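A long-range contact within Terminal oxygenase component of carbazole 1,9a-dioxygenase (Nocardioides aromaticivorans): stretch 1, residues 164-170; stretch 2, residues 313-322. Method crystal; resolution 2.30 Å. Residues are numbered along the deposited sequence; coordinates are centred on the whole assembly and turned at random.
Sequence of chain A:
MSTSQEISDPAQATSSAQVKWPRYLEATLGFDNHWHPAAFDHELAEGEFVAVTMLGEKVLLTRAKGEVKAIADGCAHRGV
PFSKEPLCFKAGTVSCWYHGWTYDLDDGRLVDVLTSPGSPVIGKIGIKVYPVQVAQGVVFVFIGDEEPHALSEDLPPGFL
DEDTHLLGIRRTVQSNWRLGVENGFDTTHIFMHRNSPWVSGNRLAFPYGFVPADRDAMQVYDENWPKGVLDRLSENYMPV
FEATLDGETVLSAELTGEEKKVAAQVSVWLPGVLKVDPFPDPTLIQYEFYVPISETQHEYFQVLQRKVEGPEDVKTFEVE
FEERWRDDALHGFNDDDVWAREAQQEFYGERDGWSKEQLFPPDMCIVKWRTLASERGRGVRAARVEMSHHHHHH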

ATOM      1  N   THR A 164      40.664   3.538  21.359  1.00 17.03           N
ATOM      2  CA  THR A 164      39.702   4.407  20.699  1.00 15.95           C
ATOM      3  C   THR A 164      38.343   4.290  21.371  1.00 15.75           C
ATOM      4  O   THR A 164      38.112   3.397  22.187  1.00 15.30           O
ATOM      5  CB  THR A 164      39.523   4.026  19.214  1.00 15.99           C
ATOM      6  OG1 THR A 164      38.951   2.710  19.126  1.00 13.94           O
ATOM      7  CG2 THR A 164      40.868   4.048  18.483  1.00 11.52           C
ATOM      8  N   HIS A 165      37.453   5.211  21.029  1.00 14.08           N
ATOM      9  CA  HIS A 165      36.098   5.199  21.547  1.00 12.31           C
ATOM     10  C   HIS A 165      35.201   5.434  20.340  1.00 12.84           C
ATOM     11  O   HIS A 165      35.570   6.176  19.426  1.00 12.80           O
ATOM     12  CB  HIS A 165      35.882   6.305  22.575  1.00 13.14           C
ATOM     13  CG  HIS A 165      34.637   6.121  23.383  1.00 13.42           C
ATOM     14  ND1 HIS A 165      34.523   5.153  24.358  1.00 13.33           N
ATOM     15  CD2 HIS A 165      33.435   6.743  23.328  1.00 14.54           C
ATOM     16  CE1 HIS A 165      33.304   5.188  24.869  1.00 14.59           C
ATOM     17  NE2 HIS A 165      32.625   6.142  24.261  1.00 16.68           N
ATOM     18  N   LEU A 166      34.035   4.799  20.326  1.00 13.02           N
ATOM     19  CA  LEU A 166      33.120   4.941  19.203  1.00 11.72           C
ATOM     20  C   LEU A 166      31.735   5.403  19.620  1.00 12.57           C
ATOM     21  O   LEU A 166      31.250   5.074  20.700  1.00 11.25           O
ATOM     22  CB  LEU A 166      33.007   3.618  18.433  1.00 10.02           C
ATOM     23  CG  LEU A 166      34.236   3.193  17.623  1.00 11.88           C
ATOM     24  CD1 LEU A 166      35.380   2.826  18.562  1.00  9.44           C
ATOM     25  CD2 LEU A 166      33.882   2.010  16.729  1.00 11.91           C
ATOM     26  N   LEU A 167      31.111   6.179  18.740  1.00 12.11           N
ATOM     27  CA  LEU A 167      29.775   6.711  18.962  1.00 11.62           C
ATOM     28  C   LEU A 167      29.075   6.739  17.612  1.00 10.89           C
ATOM     29  O   LEU A 167      29.684   7.086  16.601  1.00  9.82           O
ATOM     30  CB  LEU A 167      29.861   8.126  19.532  1.00  8.96           C
ATOM     31  CG  LEU A 167      30.506   8.236  20.915  1.00 10.41           C
ATOM     32  CD1 LEU A 167      30.850   9.689  21.199  1.00  9.18           C
ATOM     33  CD2 LEU A 167      29.564   7.671  21.979  1.00  5.24           C
ATOM     34  N   GLY A 168      27.805   6.359  17.586  1.00 10.37           N
ATOM     35  CA  GLY A 168      27.090   6.368  16.326  1.00  9.94           C
ATOM     36  C   GLY A 168      25.582   6.415  16.454  1.00 10.21           C
ATOM     37  O   GLY A 168      25.036   6.555  17.546  1.00 11.00           O
ATOM     38  N   ILE A 169      24.911   6.318  15.313  1.00 10.26           N
ATOM     39  CA  ILE A 169      23.458   6.315  15.258  1.00  9.86           C
ATOM     40  C   ILE A 169      23.075   5.341  14.165  1.00  8.99           C
ATOM     41  O   ILE A 169      23.925   4.900  13.390  1.00  8.71           O
ATOM     42  CB  ILE A 169      22.885   7.702  14.897  1.00 10.69           C
ATOM     43  CG1 ILE A 169      23.457   8.164  13.550  1.00 11.78           C
ATOM     44  CG2 ILE A 169      23.192   8.701  16.010  1.00  7.17           C
ATOM     45  CD1 ILE A 169      22.865   9.446  13.033  1.00 10.31           C
ATOM     46  N   ARG A 170      21.796   4.993  14.113  1.00 10.58           N
ATOM     47  CA  ARG A 170      21.294   4.082  13.094  1.00  8.57           C
ATOM     48  C   ARG A 170      19.944   4.604  12.667  1.00  9.18           C
ATOM     49  O   ARG A 170      19.285   5.317  13.424  1.00 10.73           O
ATOM     50  CB  ARG A 170      21.152   2.658  13.648  1.00  8.71           C
ATOM     51  CG  ARG A 170      20.153   2.506  14.802  1.00 10.94           C
ATOM     52  CD  ARG A 170      20.247   1.104  15.414  1.00  9.56           C
ATOM     53  NE  ARG A 170      19.330   0.895  16.534  1.00  7.54           N
ATOM     54  CZ  ARG A 170      18.104   0.387  16.421  1.00 11.09           C
ATOM     55  NH1 ARG A 170      17.625   0.030  15.233  1.00  7.94           N
ATOM     56  NH2 ARG A 170      17.360   0.216  17.506  1.00  8.45           N
TER
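Stretch 2 (313-322) DVKTFEVEFE

Three CH-pi contacts, each over a ring face, organise this contact, and no direct hydrogen bond crosses it. The strand supplies one ring and the helix supplies two. Val314 CG1 lies 3.7 Å from the centroid of the His165 ring, almost on the ring normal. Leu167 CD1 lies 3.7 Å from the centroid of the Phe317 ring, 22° off the normal. Leu167 CB lies 3.8 Å from the centroid of the Phe321 ring, 7° off the normal. Leu167 therefore serves both phenylalanines.

Stretch 1 is extended throughout, and its strand continues later in the chain. Stretch 2 is helical throughout, part of a helix that begins earlier and continues later. Its backbone bonds run from i+4 N to i O, for example Phe321 N to Phe317 O at 2.8 Å. The helix runs nearly parallel to the strand, with a signed crossing angle of -22°. The axes approach to 9.3 Å. In register, His165 CA is 6.5 Å from Val314 CA, and Leu167 CA is 7.5 Å from Glu318 CA. The contact buries 406 Å² in all.

Strand alternation sets the pattern. His165 and Leu167 point toward the helix, while Thr164 and Leu166 point away. On the helix, Phe317 and Phe321 point toward the strand. They are one turn apart, so both present rings to it.

Leu167 has the largest covered area. Its CD1 is 3.5 Å from Phe317 CE2, 3.7 Å from Phe321 CB and 3.6 Å from Glu318 CA. The methyl thus packs against the helix backbone as well as the aromatic side chains. Phe317 also reaches the strand backbone: its CE2 is 3.4 Å from His165 O. Leu166 CA lies at the edge of the same ring, 4.2 Å from Phe317 CE2.

Farther along, Gly168 has no side chain, and its N is 3.8 Å from Phe321 CZ. Ile169 touches the edge of that ring, with CG2 4.4 Å from Phe321 CZ. Arg170 is out of reach.

The polar link is at the His165 end. Glu318 leaves the helix sideways, but its end comes nearer the strand. His165 NE2 and Glu318 OE2 are 3.7 Å apart, and a water bridges them. The water is 2.9 Å from His165 NE2 and donates to Glu318 OE2 at 3.0 Å. The other carboxylate oxygen, Glu318 OE1, forms a salt bridge with Lys315 NZ at 3.3 Å, with a weak hydrogen bond. That pair lies within the helix.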

ATOM      1  N   ASP A 313      39.376  12.195  27.482  1.00 24.37           N
ATOM      2  CA  ASP A 313      39.259  12.273  26.029  1.00 23.73           C
ATOM      3  C   ASP A 313      37.905  11.696  25.608  1.00 22.52           C
ATOM      4  O   ASP A 313      37.267  12.202  24.682  1.00 22.34           O
ATOM      5  CB  ASP A 313      40.378  11.493  25.328  1.00 23.50           C
ATOM      6  CG  ASP A 313      41.733  12.168  25.446  1.00 23.94           C
ATOM      7  OD1 ASP A 313      41.778  13.408  25.562  1.00 24.84           O
ATOM      8  OD2 ASP A 313      42.757  11.456  25.399  1.00 24.12           O
ATOM      9  N   VAL A 314      37.476  10.636  26.289  1.00 19.23           N
ATOM     10  CA  VAL A 314      36.192  10.007  25.994  1.00 19.46           C
ATOM     11  C   VAL A 314      35.086  11.037  26.192  1.00 20.02           C
ATOM     12  O   VAL A 314      34.212  11.190  25.338  1.00 19.41           O
ATOM     13  CB  VAL A 314      35.917   8.797  26.925  1.00 17.78           C
ATOM     14  CG1 VAL A 314      34.507   8.264  26.697  1.00 18.93           C
ATOM     15  CG2 VAL A 314      36.931   7.698  26.669  1.00 16.47           C
ATOM     16  N   LYS A 315      35.135  11.744  27.318  1.00 21.02           N
ATOM     17  CA  LYS A 315      34.134  12.760  27.626  1.00 22.77           C
ATOM     18  C   LYS A 315      34.120  13.886  26.609  1.00 20.45           C
ATOM     19  O   LYS A 315      33.057  14.351  26.207  1.00 20.80           O
ATOM     20  CB  LYS A 315      34.364  13.332  29.029  1.00 24.62           C
ATOM     21  CG  LYS A 315      33.486  12.687  30.082  1.00 30.85           C
ATOM     22  CD  LYS A 315      33.548  11.167  29.974  1.00 33.72           C
ATOM     23  CE  LYS A 315      32.320  10.513  30.582  1.00 34.72           C
ATOM     24  NZ  LYS A 315      32.277   9.057  30.257  1.00 36.04           N
ATOM     25  N   THR A 316      35.302  14.323  26.193  1.00 18.66           N
ATOM     26  CA  THR A 316      35.411  15.396  25.216  1.00 17.70           C
ATOM     27  C   THR A 316      34.801  14.945  23.890  1.00 17.73           C
ATOM     28  O   THR A 316      34.125  15.722  23.222  1.00 17.93           O
ATOM     29  CB  THR A 316      36.885  15.799  25.012  1.00 19.53           C
ATOM     30  OG1 THR A 316      37.399  16.319  26.243  1.00 21.73           O
ATOM     31  CG2 THR A 316      37.019  16.860  23.924  1.00 17.77           C
ATOM     32  N   PHE A 317      35.035  13.687  23.518  1.00 16.12           N
ATOM     33  CA  PHE A 317      34.487  13.143  22.278  1.00 14.80           C
ATOM     34  C   PHE A 317      32.961  13.074  22.366  1.00 15.15           C
ATOM     35  O   PHE A 317      32.255  13.534  21.469  1.00 14.53           O
ATOM     36  CB  PHE A 317      35.067  11.749  22.010  1.00 12.92           C
ATOM     37  CG  PHE A 317      34.541  11.094  20.753  1.00 10.21           C
ATOM     38  CD1 PHE A 317      34.282  11.844  19.607  1.00  9.06           C
ATOM     39  CD2 PHE A 317      34.335   9.715  20.711  1.00  8.84           C
ATOM     40  CE1 PHE A 317      33.822  11.229  18.437  1.00  8.58           C
ATOM     41  CE2 PHE A 317      33.880   9.091  19.557  1.00  5.12           C
ATOM     42  CZ  PHE A 317      33.623   9.849  18.412  1.00  7.68           C
ATOM     43  N   GLU A 318      32.453  12.510  23.457  1.00 13.91           N
ATOM     44  CA  GLU A 318      31.013  12.403  23.634  1.00 15.15           C
ATOM     45  C   GLU A 318      30.348  13.774  23.553  1.00 14.19           C
ATOM     46  O   GLU A 318      29.269  13.907  22.980  1.00 13.11           O
ATOM     47  CB  GLU A 318      30.689  11.734  24.970  1.00 15.37           C
ATOM     48  CG  GLU A 318      31.360  10.386  25.135  1.00 19.50           C
ATOM     49  CD  GLU A 318      31.036   9.718  26.457  1.00 21.91           C
ATOM     50  OE1 GLU A 318      31.077  10.407  27.498  1.00 21.75           O
ATOM     51  OE2 GLU A 318      30.755   8.499  26.452  1.00 23.84           O
ATOM     52  N   VAL A 319      30.991  14.793  24.117  1.00 15.05           N
ATOM     53  CA  VAL A 319      30.438  16.147  24.076  1.00 14.29           C
ATOM     54  C   VAL A 319      30.418  16.718  22.657  1.00 14.68           C
ATOM     55  O   VAL A 319      29.406  17.272  22.231  1.00 14.35           O
ATOM     56  CB  VAL A 319      31.223  17.116  24.998  1.00 16.04           C
ATOM     57  CG1 VAL A 319      30.761  18.556  24.761  1.00 13.17           C
ATOM     58  CG2 VAL A 319      30.994  16.733  26.463  1.00 15.25           C
ATOM     59  N   GLU A 320      31.518  16.596  21.916  1.00 13.73           N
ATOM     60  CA  GLU A 320      31.511  17.128  20.558  1.00 16.57           C
ATOM     61  C   GLU A 320      30.618  16.312  19.625  1.00 15.55           C
ATOM     62  O   GLU A 320      30.113  16.837  18.633  1.00 14.52           O
ATOM     63  CB  GLU A 320      32.931  17.256  19.985  1.00 19.79           C
ATOM     64  CG  GLU A 320      33.888  16.143  20.327  1.00 28.47           C
ATOM     65  CD  GLU A 320      35.276  16.378  19.746  1.00 32.30           C
ATOM     66  OE1 GLU A 320      35.794  17.515  19.868  1.00 32.12           O
ATOM     67  OE2 GLU A 320      35.848  15.424  19.173  1.00 33.02           O
ATOM     68  N   PHE A 321      30.408  15.037  19.943  1.00 13.49           N
ATOM     69  CA  PHE A 321      29.530  14.211  19.128  1.00 13.16           C
ATOM     70  C   PHE A 321      28.117  14.791  19.235  1.00 13.76           C
ATOM     71  O   PHE A 321      27.435  14.989  18.229  1.00 13.67           O
ATOM     72  CB  PHE A 321      29.517  12.766  19.629  1.00 11.79           C
ATOM     73  CG  PHE A 321      28.691  11.839  18.778  1.00 10.46           C
ATOM     74  CD1 PHE A 321      29.172  11.382  17.556  1.00  9.92           C
ATOM     75  CD2 PHE A 321      27.425  11.431  19.195  1.00 10.43           C
ATOM     76  CE1 PHE A 321      28.411  10.531  16.756  1.00  9.28           C
ATOM     77  CE2 PHE A 321      26.651  10.579  18.404  1.00 11.36           C
ATOM     78  CZ  PHE A 321      27.146  10.127  17.182  1.00 11.22           C
ATOM     79  N   GLU A 322      27.700  15.074  20.467  1.00 13.49           N
ATOM     80  CA  GLU A 322      26.376  15.630  20.750  1.00 14.65           C
ATOM     81  C   GLU A 322      26.183  17.053  20.227  1.00 14.82           C
ATOM     82  O   GLU A 322      25.129  17.395  19.696  1.00 15.39           O
ATOM     83  CB  GLU A 322      26.135  15.609  22.259  1.00 16.88           C
ATOM     84  CG  GLU A 322      24.910  16.383  22.747  1.00 23.23           C
ATOM     85  CD  GLU A 322      23.604  15.796  22.259  1.00 27.70           C
ATOM     86  OE1 GLU A 322      23.447  14.556  22.310  1.00 30.41           O
ATOM     87  OE2 GLU A 322      22.723  16.576  21.833  1.00 32.70           O
TER
HETATM   88  O   HOH W   1      29.840   6.025  25.105  1.00 21.89           O